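Local atomic coordinates of transcriptional activator, putative, Baf family (PDB entry 2NRH), a protein that probably catalyses the ATP-dependent phosphorylation of pantothenate, the first step of coenzyme A biosynthesis. Residues Leu5-Ile8 with Ala13-Leu16; Asp27-Phe32 with Lys48-Asn53; Phe39-Asn44 with Arg197-Ile202; Thr97-Ile100 with Ile105-Gly108; Leu160-Ala165 with Asn183-Ala188. The protein carries 2 engineered substitutions. One frame throughout, in Å; residues are numbered along the deposited sequence.

Interaction 1 (Leu5-Ile8 with Ala13-Leu16); sequences LCDI and ANFL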
# COMPACT_ATOMS: atom_id res chain seq x y z
N LEU B 5 0.91 -1.27 32.80
CA LEU B 5 -0.03 -1.34 31.69
C LEU B 5 0.50 -2.23 30.57
O LEU B 5 1.69 -2.25 30.32
CB LEU B 5 -0.31 0.07 31.14
CG LEU B 5 -0.81 1.10 32.15
CD1 LEU B 5 -0.83 2.52 31.56
CD2 LEU B 5 -2.20 0.71 32.68
N CYS B 6 -0.42 -2.92 29.89
CA CYS B 6 -0.12 -3.84 28.80
C CYS B 6 -1.02 -3.60 27.57
O CYS B 6 -2.27 -3.61 27.66
CB CYS B 6 -0.17 -5.31 29.26
SG CYS B 6 0.67 -6.39 28.09
N ASP B 7 -0.38 -3.37 26.43
CA ASP B 7 -1.06 -3.21 25.14
C ASP B 7 -0.69 -4.39 24.21
O ASP B 7 0.41 -4.44 23.65
CB ASP B 7 -0.72 -1.82 24.57
CG ASP B 7 -0.80 -1.75 23.06
OD1 ASP B 7 -1.72 -2.32 22.50
OD2 ASP B 7 0.06 -1.09 22.42
N ILE B 8 -1.60 -5.36 24.10
CA ILE B 8 -1.30 -6.64 23.47
C ILE B 8 -1.77 -6.75 22.00
O ILE B 8 -2.94 -6.61 21.71
CB ILE B 8 -1.89 -7.83 24.30
CG1 ILE B 8 -1.39 -7.77 25.74
CG2 ILE B 8 -1.57 -9.23 23.62
CD1 ILE B 8 -2.33 -8.43 26.79
N ALA B 13 3.57 -7.58 22.72
CA ALA B 13 2.88 -6.97 23.84
C ALA B 13 3.85 -5.88 24.30
O ALA B 13 5.04 -6.14 24.54
CB ALA B 13 2.58 -7.97 24.93
N ASN B 14 3.35 -4.66 24.29
CA ASN B 14 4.04 -3.51 24.76
C ASN B 14 3.55 -3.22 26.17
O ASN B 14 2.35 -3.13 26.42
CB ASN B 14 3.75 -2.33 23.85
CG ASN B 14 3.98 -2.66 22.38
OD1 ASN B 14 3.14 -2.30 21.52
ND2 ASN B 14 5.12 -3.32 22.05
N PHE B 15 4.51 -3.11 27.08
CA PHE B 15 4.27 -2.83 28.51
C PHE B 15 4.73 -1.43 28.89
O PHE B 15 5.66 -0.90 28.30
CB PHE B 15 5.11 -3.78 29.34
CG PHE B 15 4.63 -5.19 29.34
CD1 PHE B 15 3.78 -5.64 30.34
CD2 PHE B 15 5.03 -6.07 28.33
CE1 PHE B 15 3.35 -6.95 30.35
CE2 PHE B 15 4.61 -7.38 28.32
CZ PHE B 15 3.77 -7.84 29.36
N LEU B 16 4.09 -0.85 29.90
CA LEU B 16 4.57 0.38 30.55
C LEU B 16 4.45 0.27 32.09
O LEU B 16 3.40 -0.15 32.60
CB LEU B 16 3.83 1.61 30.04
CG LEU B 16 4.26 3.02 30.52
CD1 LEU B 16 5.63 3.39 29.99
CD2 LEU B 16 3.25 4.14 30.17
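Cys6 and Phe15 face each other in the first β hairpin of the chain, an element of the ASKHA (actin-like ATPase) fold whose turn is predicted to bind ATP. The strands run nearly antiparallel, at 164°. Leu5 and Leu16 form one hydrogen-bonded pair: Leu5 N donates a hydrogen bond to Leu16 O over 2.7 Å, and Leu5 O accepts one from Leu16 N. Asp7 and Asn14 form the other, with Asp7 N reaching Asn14 O in an almost straight bond of 2.7 Å. The face carrying Cys6, Ile8, Ala13 and Phe15 is buried and close-packed. Small Ala13 suits its place between larger neighbours, its CB touching Ile8 CG1 at 4.1 Å as well as Cys6 SG at 4.0 Å, and Phe29 of helix 26-30 packs over the same face. On the other face Leu5 and Leu16 are buried under Phe196, whereas Asp7 and Asn14 are polar and only partly covered, as befits residues predicted to line the ATP site. Their side chains run side by side, yet OD2 of Asp7 and OD1 of Asn14 are 3.4 Å apart, two acceptors with no bond between them. The tight side includes a sulfur-aromatic contact: chi1 of Cys6 (-163°) swings SG across to the neighbouring strand, where it rests 3.7 Å from the centroid of the Phe15 ring, over its face and displaced toward CE1.

Interaction 2 (Asp27-Phe32 with Lys48-Asn53); sequences DQFLEF and KEHLKN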
# COMPACT_ATOMS: atom_id res chain seq x y z
N ASP B 27 5.65 -15.39 22.38
CA ASP B 27 6.31 -16.42 23.18
C ASP B 27 6.78 -15.88 24.53
O ASP B 27 6.46 -16.44 25.60
CB ASP B 27 7.49 -17.00 22.41
CG ASP B 27 7.07 -17.83 21.17
OD1 ASP B 27 5.88 -18.24 21.10
OD2 ASP B 27 7.93 -18.07 20.26
N GLN B 28 7.52 -14.77 24.51
CA GLN B 28 7.94 -14.10 25.74
C GLN B 28 6.74 -13.73 26.60
O GLN B 28 6.76 -13.86 27.85
CB GLN B 28 8.84 -12.88 25.45
CG GLN B 28 10.28 -13.30 24.93
CD GLN B 28 10.97 -12.25 24.10
OE1 GLN B 28 10.43 -11.16 23.84
NE2 GLN B 28 12.18 -12.56 23.65
N PHE B 29 5.67 -13.27 25.94
CA PHE B 29 4.55 -12.77 26.68
C PHE B 29 3.87 -13.96 27.43
O PHE B 29 3.42 -13.85 28.59
CB PHE B 29 3.53 -12.07 25.75
CG PHE B 29 2.19 -11.79 26.44
CD1 PHE B 29 2.06 -10.73 27.31
CD2 PHE B 29 1.12 -12.62 26.23
CE1 PHE B 29 0.88 -10.47 27.94
CE2 PHE B 29 -0.12 -12.37 26.89
CZ PHE B 29 -0.23 -11.32 27.73
N LEU B 30 3.80 -15.08 26.75
CA LEU B 30 3.12 -16.22 27.32
C LEU B 30 3.83 -16.78 28.60
O LEU B 30 3.18 -17.42 29.43
CB LEU B 30 2.91 -17.29 26.23
CG LEU B 30 1.94 -16.87 25.11
CD1 LEU B 30 2.03 -17.78 23.89
CD2 LEU B 30 0.52 -16.81 25.62
N GLU B 31 5.12 -16.49 28.75
CA GLU B 31 5.95 -16.99 29.87
C GLU B 31 6.13 -15.98 30.97
O GLU B 31 6.82 -16.28 31.95
CB GLU B 31 7.38 -17.31 29.40
CG GLU B 31 7.54 -18.42 28.38
CD GLU B 31 6.97 -19.74 28.87
OE1 GLU B 31 7.27 -20.14 30.03
OE2 GLU B 31 6.23 -20.36 28.08
N PHE B 32 5.61 -14.77 30.78
CA PHE B 32 5.74 -13.68 31.71
C PHE B 32 4.92 -14.02 32.95
O PHE B 32 3.80 -14.54 32.87
CB PHE B 32 5.21 -12.42 31.02
CG PHE B 32 5.43 -11.12 31.77
CD1 PHE B 32 6.67 -10.51 31.81
CD2 PHE B 32 4.35 -10.47 32.39
CE1 PHE B 32 6.84 -9.28 32.46
CE2 PHE B 32 4.52 -9.24 33.06
CZ PHE B 32 5.76 -8.65 33.09
N LYS B 48 -7.07 -14.62 24.10
CA LYS B 48 -8.23 -14.40 24.97
C LYS B 48 -8.44 -15.42 26.14
O LYS B 48 -8.68 -15.01 27.27
CB LYS B 48 -9.48 -14.20 24.14
CG LYS B 48 -9.49 -12.86 23.41
CD LYS B 48 -10.86 -12.62 22.79
CE LYS B 48 -10.89 -11.54 21.64
NZ LYS B 48 -10.01 -10.33 21.77
N GLU B 49 -8.29 -16.73 25.88
CA GLU B 49 -8.36 -17.77 26.91
C GLU B 49 -7.23 -17.62 27.94
O GLU B 49 -7.41 -17.69 29.16
CB GLU B 49 -8.22 -19.12 26.22
CG GLU B 49 -9.45 -20.03 26.26
CD GLU B 49 -9.30 -21.20 27.26
OE1 GLU B 49 -9.13 -20.93 28.48
OE2 GLU B 49 -9.37 -22.38 26.83
N HIS B 50 -6.03 -17.45 27.41
CA HIS B 50 -4.89 -17.26 28.25
C HIS B 50 -5.07 -16.11 29.21
O HIS B 50 -4.73 -16.22 30.36
CB HIS B 50 -3.62 -17.05 27.43
CG HIS B 50 -2.42 -16.77 28.29
ND1 HIS B 50 -1.69 -17.77 28.89
CD2 HIS B 50 -1.86 -15.59 28.69
CE1 HIS B 50 -0.70 -17.23 29.59
NE2 HIS B 50 -0.78 -15.91 29.47
N LEU B 51 -5.58 -15.00 28.72
CA LEU B 51 -5.68 -13.79 29.54
C LEU B 51 -6.67 -14.00 30.66
O LEU B 51 -6.42 -13.55 31.77
CB LEU B 51 -6.05 -12.57 28.71
CG LEU B 51 -4.92 -12.09 27.78
CD1 LEU B 51 -5.52 -11.31 26.64
CD2 LEU B 51 -3.91 -11.26 28.52
N LYS B 52 -7.77 -14.70 30.34
CA LYS B 52 -8.83 -15.05 31.29
C LYS B 52 -8.35 -15.93 32.43
O LYS B 52 -8.88 -15.88 33.51
CB LYS B 52 -9.97 -15.75 30.59
CG LYS B 52 -11.32 -15.34 31.15
CD LYS B 52 -12.35 -16.51 31.28
CE LYS B 52 -13.59 -16.07 32.12
NZ LYS B 52 -13.36 -16.16 33.63
N ASN B 53 -7.33 -16.74 32.16
CA ASN B 53 -6.73 -17.61 33.16
C ASN B 53 -5.76 -16.88 34.08
O ASN B 53 -5.47 -17.39 35.16
CB ASN B 53 -6.05 -18.83 32.50
CG ASN B 53 -7.00 -19.64 31.61
OD1 ASN B 53 -8.23 -19.49 31.67
ND2 ASN B 53 -6.43 -20.50 30.77
O HOH W 1 1.19 -13.83 30.36
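His50 and Phe29 both turn CG anti to the backbone N (chi1 177° for His50), and these torsions carry the two rings into the gap between their helices. There CD2 of Leu30 arrives over the imidazole. This is a CH-pi contact: the methyl lies 3.9 Å from the centroid of the His50 ring and only 5° off its normal, so that all five ring atoms are about equally distant. The rings of Phe29 and His50 pass obliquely, neither stacked nor edge-to-face, with planes 65° apart, and touch where Phe29 CE2 meets His50 CD2 at 4.1 Å. Leu51 completes the apolar side, pushing CD2 against the rim of the Phe29 ring, 3.8 Å from CZ. A histidine suits this partly exposed border because its face can pack on leucine while its edge stays polar. A water in the plane of that ring joins NE2 of His50, at 3.0 Å, to the carbonyl O of Phe29, to which it donates at 2.8 Å. The water thus links the backbone of the first helix's last turn to a side chain of the second. Leu47, just ahead of helix 48-53, also packs on Phe29 and Leu30. Toward the sheet, Phe29 and Leu51 both rest on Ile8 of strand 4-8, and Leu51 reaches Tyr40 of strand 38-42: the two helices share one face of the sheet.

Interaction 3 (Phe39-Asn44 with Arg197-Ile202); sequences FYINVN and RGMKKI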
# COMPACT_ATOMS: atom_id res chain seq x y z
N PHE B 39 -3.10 -4.07 34.03
CA PHE B 39 -4.19 -3.55 33.18
C PHE B 39 -3.89 -3.74 31.71
O PHE B 39 -2.78 -3.52 31.27
CB PHE B 39 -4.43 -2.09 33.52
CG PHE B 39 -4.77 -1.90 34.98
CD1 PHE B 39 -6.09 -2.13 35.43
CD2 PHE B 39 -3.78 -1.59 35.91
CE1 PHE B 39 -6.44 -1.99 36.80
CE2 PHE B 39 -4.12 -1.45 37.29
CZ PHE B 39 -5.47 -1.65 37.71
N TYR B 40 -4.86 -4.19 30.93
CA TYR B 40 -4.53 -4.48 29.56
C TYR B 40 -5.63 -4.11 28.58
O TYR B 40 -6.79 -3.98 28.97
CB TYR B 40 -4.12 -5.95 29.43
CG TYR B 40 -5.25 -6.94 29.43
CD1 TYR B 40 -5.81 -7.37 28.24
CD2 TYR B 40 -5.77 -7.46 30.64
CE1 TYR B 40 -6.87 -8.30 28.21
CE2 TYR B 40 -6.82 -8.40 30.63
CZ TYR B 40 -7.36 -8.82 29.42
OH TYR B 40 -8.40 -9.72 29.37
N ILE B 41 -5.24 -3.95 27.32
CA ILE B 41 -6.11 -4.13 26.13
C ILE B 41 -5.46 -5.18 25.18
O ILE B 41 -4.24 -5.39 25.15
CB ILE B 41 -6.34 -2.83 25.41
CG1 ILE B 41 -5.04 -2.31 24.78
CG2 ILE B 41 -6.98 -1.78 26.36
CD1 ILE B 41 -5.22 -1.03 24.03
N ASN B 42 -6.28 -5.85 24.38
CA ASN B 42 -5.81 -6.96 23.56
C ASN B 42 -6.60 -7.04 22.25
O ASN B 42 -7.81 -6.96 22.28
CB ASN B 42 -5.90 -8.27 24.36
CG ASN B 42 -5.72 -9.48 23.49
OD1 ASN B 42 -4.70 -9.61 22.81
ND2 ASN B 42 -6.70 -10.39 23.51
N VAL B 43 -5.89 -7.15 21.12
CA VAL B 43 -6.52 -7.41 19.81
C VAL B 43 -6.19 -8.82 19.34
O VAL B 43 -6.66 -9.26 18.33
CB VAL B 43 -6.09 -6.37 18.68
CG1 VAL B 43 -6.52 -4.96 19.05
CG2 VAL B 43 -4.58 -6.47 18.33
N ASN B 44 -5.38 -9.53 20.08
CA ASN B 44 -5.03 -10.85 19.70
C ASN B 44 -6.14 -11.89 20.08
O ASN B 44 -6.38 -12.21 21.25
CB ASN B 44 -3.67 -11.20 20.34
CG ASN B 44 -3.08 -12.46 19.80
OD1 ASN B 44 -3.80 -13.43 19.50
ND2 ASN B 44 -1.75 -12.48 19.66
N ARG B 197 -1.58 6.46 27.01
CA ARG B 197 -2.30 7.64 27.49
C ARG B 197 -3.84 7.44 27.52
O ARG B 197 -4.50 7.83 28.48
CB ARG B 197 -1.95 8.88 26.65
CG ARG B 197 -0.51 9.36 26.78
CD ARG B 197 -0.29 10.83 26.22
NE ARG B 197 0.66 11.57 27.06
CZ ARG B 197 0.70 12.91 27.20
NH1 ARG B 197 -0.15 13.72 26.55
NH2 ARG B 197 1.62 13.44 28.00
N GLY B 198 -4.41 6.86 26.47
CA GLY B 198 -5.80 6.39 26.50
C GLY B 198 -6.08 5.46 27.66
O GLY B 198 -7.04 5.65 28.43
N MET B 199 -5.22 4.44 27.82
CA MET B 199 -5.30 3.54 28.99
C MET B 199 -5.15 4.28 30.35
O MET B 199 -5.85 3.99 31.31
CB MET B 199 -4.29 2.42 28.87
CG MET B 199 -4.39 1.56 27.58
SD MET B 199 -3.06 0.33 27.47
CE MET B 199 -3.63 -0.71 28.69
N LYS B 200 -4.21 5.23 30.42
CA LYS B 200 -4.01 6.04 31.61
C LYS B 200 -5.31 6.77 31.94
O LYS B 200 -5.76 6.77 33.08
CB LYS B 200 -2.88 7.07 31.39
CG LYS B 200 -1.83 7.07 32.49
CD LYS B 200 -0.43 6.88 31.91
CE LYS B 200 0.59 6.39 32.98
NZ LYS B 200 2.03 6.80 32.67
N LYS B 201 -5.92 7.38 30.91
CA LYS B 201 -7.18 8.10 31.04
C LYS B 201 -8.28 7.23 31.54
O LYS B 201 -9.08 7.68 32.36
CB LYS B 201 -7.59 8.78 29.74
CG LYS B 201 -8.94 9.54 29.81
CD LYS B 201 -9.22 10.41 28.57
CE LYS B 201 -10.79 10.51 28.26
NZ LYS B 201 -11.24 11.37 27.07
N ILE B 202 -8.35 5.98 31.08
CA ILE B 202 -9.41 5.09 31.58
C ILE B 202 -9.34 4.88 33.09
O ILE B 202 -10.38 4.78 33.76
CB ILE B 202 -9.44 3.71 30.87
CG1 ILE B 202 -10.18 3.82 29.53
CG2 ILE B 202 -10.00 2.58 31.80
CD1 ILE B 202 -11.34 4.73 29.51
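Met199 points from its helix straight at the strand of Ile41, and its terminal methyl does nearly all the touching. With chi1 at -56° and chi2 extended, the chain reaches out from the helix; a bend at chi3 (72°) then turns CE onto the strand backbone. There CE lies 3.9 Å from the carbonyl O of Phe39 and equally far from C of Tyr40 and N of Ile41, so the methyl rests on successive peptide groups. The Ile41 side chain comes from the same face of the strand and meets the methyl with CG2 at 4.2 Å. Phe39 also starts toward the helix, but its ring leads away from it, while Tyr40 projects from the opposite face. A long, unbranched and flexible methionine suits this place, since the axes of segments 39-42 and 197-202 are 10.0 Å apart at closest and inclined at 128°, a span that one long side chain can bridge, its last bond bent onto the strand. Beyond the contact the chain leaves the strand through an Asx turn, in which OD1 of Asn42 accepts from N of Asn44 at 2.8 Å. Strand 38-42 runs parallel to strand 4-8, where Met199 CE also packs against Cys6 O. Helix 75-81 adds Ile75 and Ala79 beside Ile41. Helices 75-81 and 194-204 thus share this face of the sheet, and Leu51 of helix 48-53 packs on Tyr40 on the other.

Interaction 4 (Thr97-Ile100 with Ile105-Gly108); sequences TIDI and IHLG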
# COMPACT_ATOMS: atom_id res chain seq x y z
N THR B 97 -3.04 2.64 10.46
CA THR B 97 -4.46 3.02 10.59
C THR B 97 -4.56 4.52 10.77
O THR B 97 -3.77 5.12 11.48
CB THR B 97 -5.12 2.29 11.74
OG1 THR B 97 -4.45 2.65 12.96
CG2 THR B 97 -5.00 0.79 11.49
N ILE B 98 -5.49 5.13 10.04
CA ILE B 98 -5.73 6.59 10.08
C ILE B 98 -7.16 6.81 10.56
O ILE B 98 -8.11 6.41 9.93
CB ILE B 98 -5.49 7.24 8.69
CG1 ILE B 98 -4.07 7.03 8.19
CG2 ILE B 98 -5.65 8.76 8.76
CD1 ILE B 98 -3.89 5.92 7.20
N ASP B 99 -7.32 7.42 11.71
CA ASP B 99 -8.67 7.67 12.26
C ASP B 99 -8.96 9.16 12.45
O ASP B 99 -8.10 9.96 12.84
CB ASP B 99 -8.84 6.92 13.58
CG ASP B 99 -8.98 5.39 13.38
OD1 ASP B 99 -10.06 4.98 12.85
OD2 ASP B 99 -8.03 4.64 13.75
N ILE B 100 -10.20 9.54 12.21
CA ILE B 100 -10.56 10.95 12.23
C ILE B 100 -11.50 11.30 13.37
O ILE B 100 -12.60 10.77 13.45
CB ILE B 100 -11.11 11.43 10.86
CG1 ILE B 100 -10.03 11.22 9.74
CG2 ILE B 100 -11.48 12.93 10.93
CD1 ILE B 100 -9.83 9.79 9.28
N ILE B 105 -15.91 12.79 18.47
CA ILE B 105 -16.65 11.78 17.67
C ILE B 105 -15.77 11.17 16.59
O ILE B 105 -15.00 11.87 15.94
CB ILE B 105 -17.95 12.35 17.06
CG1 ILE B 105 -18.91 12.77 18.20
CG2 ILE B 105 -18.71 11.29 16.21
CD1 ILE B 105 -19.96 13.73 17.80
N HIS B 106 -15.86 9.86 16.43
CA HIS B 106 -15.05 9.09 15.47
C HIS B 106 -15.82 9.12 14.18
O HIS B 106 -16.93 8.58 14.09
CB HIS B 106 -14.82 7.65 15.98
CG HIS B 106 -14.02 6.79 15.03
ND1 HIS B 106 -14.53 5.63 14.47
CD2 HIS B 106 -12.78 6.93 14.52
CE1 HIS B 106 -13.64 5.11 13.65
NE2 HIS B 106 -12.57 5.88 13.66
N LEU B 107 -15.27 9.84 13.21
CA LEU B 107 -15.88 10.07 11.94
C LEU B 107 -15.62 8.90 10.95
O LEU B 107 -16.19 8.84 9.86
CB LEU B 107 -15.34 11.38 11.35
CG LEU B 107 -15.61 12.72 12.10
CD1 LEU B 107 -15.02 13.89 11.31
CD2 LEU B 107 -17.07 13.02 12.40
N GLY B 108 -14.74 7.97 11.30
CA GLY B 108 -14.38 7.00 10.28
C GLY B 108 -12.88 6.88 10.29
O GLY B 108 -12.22 7.59 11.03
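Ile100 uses both its backbone groups on successive residues of the antiparallel partner strand: its N donates a hydrogen bond to Gly108 O at 3.0 Å, and its O accepts one from Leu107 N at 2.8 Å. Two residues therefore stand opposite one, the pattern of a β bulge, and the axes of the two segments meet at 125°, far from antiparallel. Leu107 makes the kink, and Gly108 follows with phi of 133°, a backbone shape in which a β-carbon would press on the preceding carbonyl O; glycine escapes this. On the apolar side Ile100 CG2 meets Leu107 CD1 at 3.7 Å, the two side chains lying nearly perpendicular, and Phe142 of the second subunit packs on both. Bulky apolar residues suit a place where the hairpin meets the second subunit. On the other side His106, its CG anti to the backbone N, extends its ring toward Asp99 on the neighbouring strand. NE2 donates to Asp99 OD1 at 2.8 Å, meeting the carboxylate from above its plane, with ring and carboxylate planes 55° apart. Over one face of the imidazole, 3.7 Å above its centre, lies the N of Gly108. The opposite ring nitrogen, ND1, is hydrogen-bonded to Thr68 OG1, so both nitrogens have partners and the ring's rotation is fixed. Asp99 OD1 also forms a salt bridge with NH2 of Arg77, a predicted substrate-binding residue. The buried histidine-carboxylate bond would thus belong to a second shell around the predicted substrate site, where His106 may steady the carboxylate paired with Arg77.

Interaction 5 (Leu160-Ala165 with Asn183-Ala188); sequences LLIKDA and NYFDHA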
# COMPACT_ATOMS: atom_id res chain seq x y z
N LEU B 160 0.00 11.69 0.95
CA LEU B 160 -1.20 12.30 0.40
C LEU B 160 -2.48 11.84 1.05
O LEU B 160 -3.37 12.68 1.28
CB LEU B 160 -1.29 12.15 -1.13
CG LEU B 160 -0.22 12.78 -2.03
CD1 LEU B 160 -0.38 12.28 -3.45
CD2 LEU B 160 -0.32 14.30 -1.96
N LEU B 161 -2.62 10.54 1.34
CA LEU B 161 -3.78 10.08 2.11
C LEU B 161 -3.89 10.80 3.44
O LEU B 161 -4.98 11.20 3.82
CB LEU B 161 -3.79 8.58 2.35
CG LEU B 161 -4.25 7.83 1.12
CD1 LEU B 161 -3.59 6.48 1.14
CD2 LEU B 161 -5.81 7.77 1.02
N ILE B 162 -2.79 10.96 4.15
CA ILE B 162 -2.93 11.63 5.42
C ILE B 162 -3.24 13.14 5.31
O ILE B 162 -3.97 13.66 6.14
CB ILE B 162 -1.73 11.44 6.30
CG1 ILE B 162 -1.64 9.98 6.76
CG2 ILE B 162 -1.78 12.45 7.46
CD1 ILE B 162 -0.23 9.62 7.19
N LYS B 163 -2.68 13.79 4.28
CA LYS B 163 -2.89 15.21 4.03
C LYS B 163 -4.36 15.46 3.72
O LYS B 163 -4.96 16.39 4.23
CB LYS B 163 -2.03 15.72 2.85
CG LYS B 163 -1.60 17.19 3.00
CD LYS B 163 -1.66 17.97 1.71
CE LYS B 163 -0.39 17.84 0.88
NZ LYS B 163 0.37 19.15 0.75
N ASP B 164 -4.92 14.61 2.89
CA ASP B 164 -6.29 14.72 2.49
C ASP B 164 -7.25 14.51 3.68
O ASP B 164 -8.27 15.18 3.78
CB ASP B 164 -6.54 13.67 1.41
CG ASP B 164 -7.95 13.64 0.95
OD1 ASP B 164 -8.36 14.56 0.21
OD2 ASP B 164 -8.66 12.69 1.29
N ALA B 165 -6.91 13.57 4.57
CA ALA B 165 -7.79 13.21 5.67
C ALA B 165 -7.77 14.29 6.75
O ALA B 165 -8.76 14.48 7.44
CB ALA B 165 -7.40 11.85 6.27
N ASN B 183 7.40 13.76 10.54
CA ASN B 183 8.37 14.68 9.96
C ASN B 183 7.97 15.24 8.61
O ASN B 183 8.44 16.29 8.25
CB ASN B 183 9.78 14.11 9.95
CG ASN B 183 10.28 13.81 11.34
OD1 ASN B 183 9.70 14.30 12.29
ND2 ASN B 183 11.31 12.98 11.47
N TYR B 184 7.07 14.61 7.88
CA TYR B 184 6.62 15.25 6.63
C TYR B 184 5.57 16.36 6.84
O TYR B 184 5.04 16.91 5.87
CB TYR B 184 5.95 14.24 5.72
CG TYR B 184 6.82 13.21 5.06
CD1 TYR B 184 7.88 13.56 4.21
CD2 TYR B 184 6.53 11.86 5.22
CE1 TYR B 184 8.65 12.58 3.58
CE2 TYR B 184 7.29 10.88 4.59
CZ TYR B 184 8.34 11.24 3.76
OH TYR B 184 9.06 10.23 3.19
N PHE B 185 5.21 16.64 8.10
CA PHE B 185 4.08 17.52 8.36
C PHE B 185 4.43 18.57 9.38
O PHE B 185 5.15 18.29 10.36
CB PHE B 185 2.85 16.72 8.87
CG PHE B 185 2.22 15.79 7.83
CD1 PHE B 185 1.32 16.27 6.89
CD2 PHE B 185 2.50 14.44 7.83
CE1 PHE B 185 0.77 15.43 5.94
CE2 PHE B 185 1.95 13.59 6.88
CZ PHE B 185 1.09 14.08 5.93
N ASP B 186 3.94 19.78 9.19
CA ASP B 186 3.96 20.71 10.32
C ASP B 186 2.62 20.70 11.01
O ASP B 186 1.61 20.31 10.41
CB ASP B 186 4.43 22.10 9.93
CG ASP B 186 3.48 22.78 9.01
OD1 ASP B 186 2.61 23.52 9.56
OD2 ASP B 186 3.60 22.61 7.77
N HIS B 187 2.60 21.10 12.28
CA HIS B 187 1.39 21.04 13.10
C HIS B 187 1.01 19.57 13.42
O HIS B 187 -0.17 19.25 13.57
CB HIS B 187 0.23 21.78 12.42
CG HIS B 187 0.44 23.27 12.28
ND1 HIS B 187 -0.18 24.02 11.29
CD2 HIS B 187 1.19 24.15 13.00
CE1 HIS B 187 0.18 25.28 11.41
NE2 HIS B 187 1.01 25.39 12.43
N ALA B 188 2.02 18.71 13.53
CA ALA B 188 1.83 17.33 13.87
C ALA B 188 2.71 16.98 15.05
O ALA B 188 3.86 17.44 15.15
CB ALA B 188 2.19 16.48 12.71
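Ile162 and Phe185 supply the main apolar contact, in which an isoleucine methyl meets the far end of an aromatic ring. CG2 of Ile162 lies 3.6 Å from CZ of Phe185, and the methyl comes in at a slant to the ring. The distance from Ile162 CB to Phe185 CZ is 3.9 Å. A chi1 of -68° at Phe185 extends the ring from the loop toward the helix, and a β-branched isoleucine offers it two carbons close to the backbone. The second kind of contact is with the helix surface itself: CZ of Phe185 is 4.1 Å from N of Lys163, and CE1 lies 4.2 Å from the aliphatic CG of that lysine. The lysine chain suits this border, CB and CG lying beside the ring's CE1 while its charged end leads away from Phe185 to Tyr159 OH, to which NZ is hydrogen-bonded. Aromatic stacking completes the set, because Phe185 also lies against the ring of Tyr159, one turn before Lys163 in the helix. Leu171 of strand 171-174 touches both Ile162 and Phe185. The contact thus fastens the loop entering edge strand 188-190 to helix 146-165, which covers one face of the second β-sheet, as in the α/β domains of the ASKHA fold.

In the fold
Interactions 1, 2 and 3 build one domain around a common sheet. Interaction 1 is its buried hairpin, in interaction 3 a methionine of helix 194-204 meets one face, and interaction 2 joins two helices on the other face, near the surface, where a water can bridge them. Ile8 and Leu51 connect interactions 1 and 2, and backbone bonds between strands 4-8 and 38-42 connect 1 and 3. Interactions 4 and 5 belong to the second sheet, meet through Ile98 and Ile162, and both touch the other subunit. Of these, interaction 4 holds a buried His106-Asp99 hydrogen bond near the predicted substrate site, whereas interaction 5 is partly exposed apolar packing.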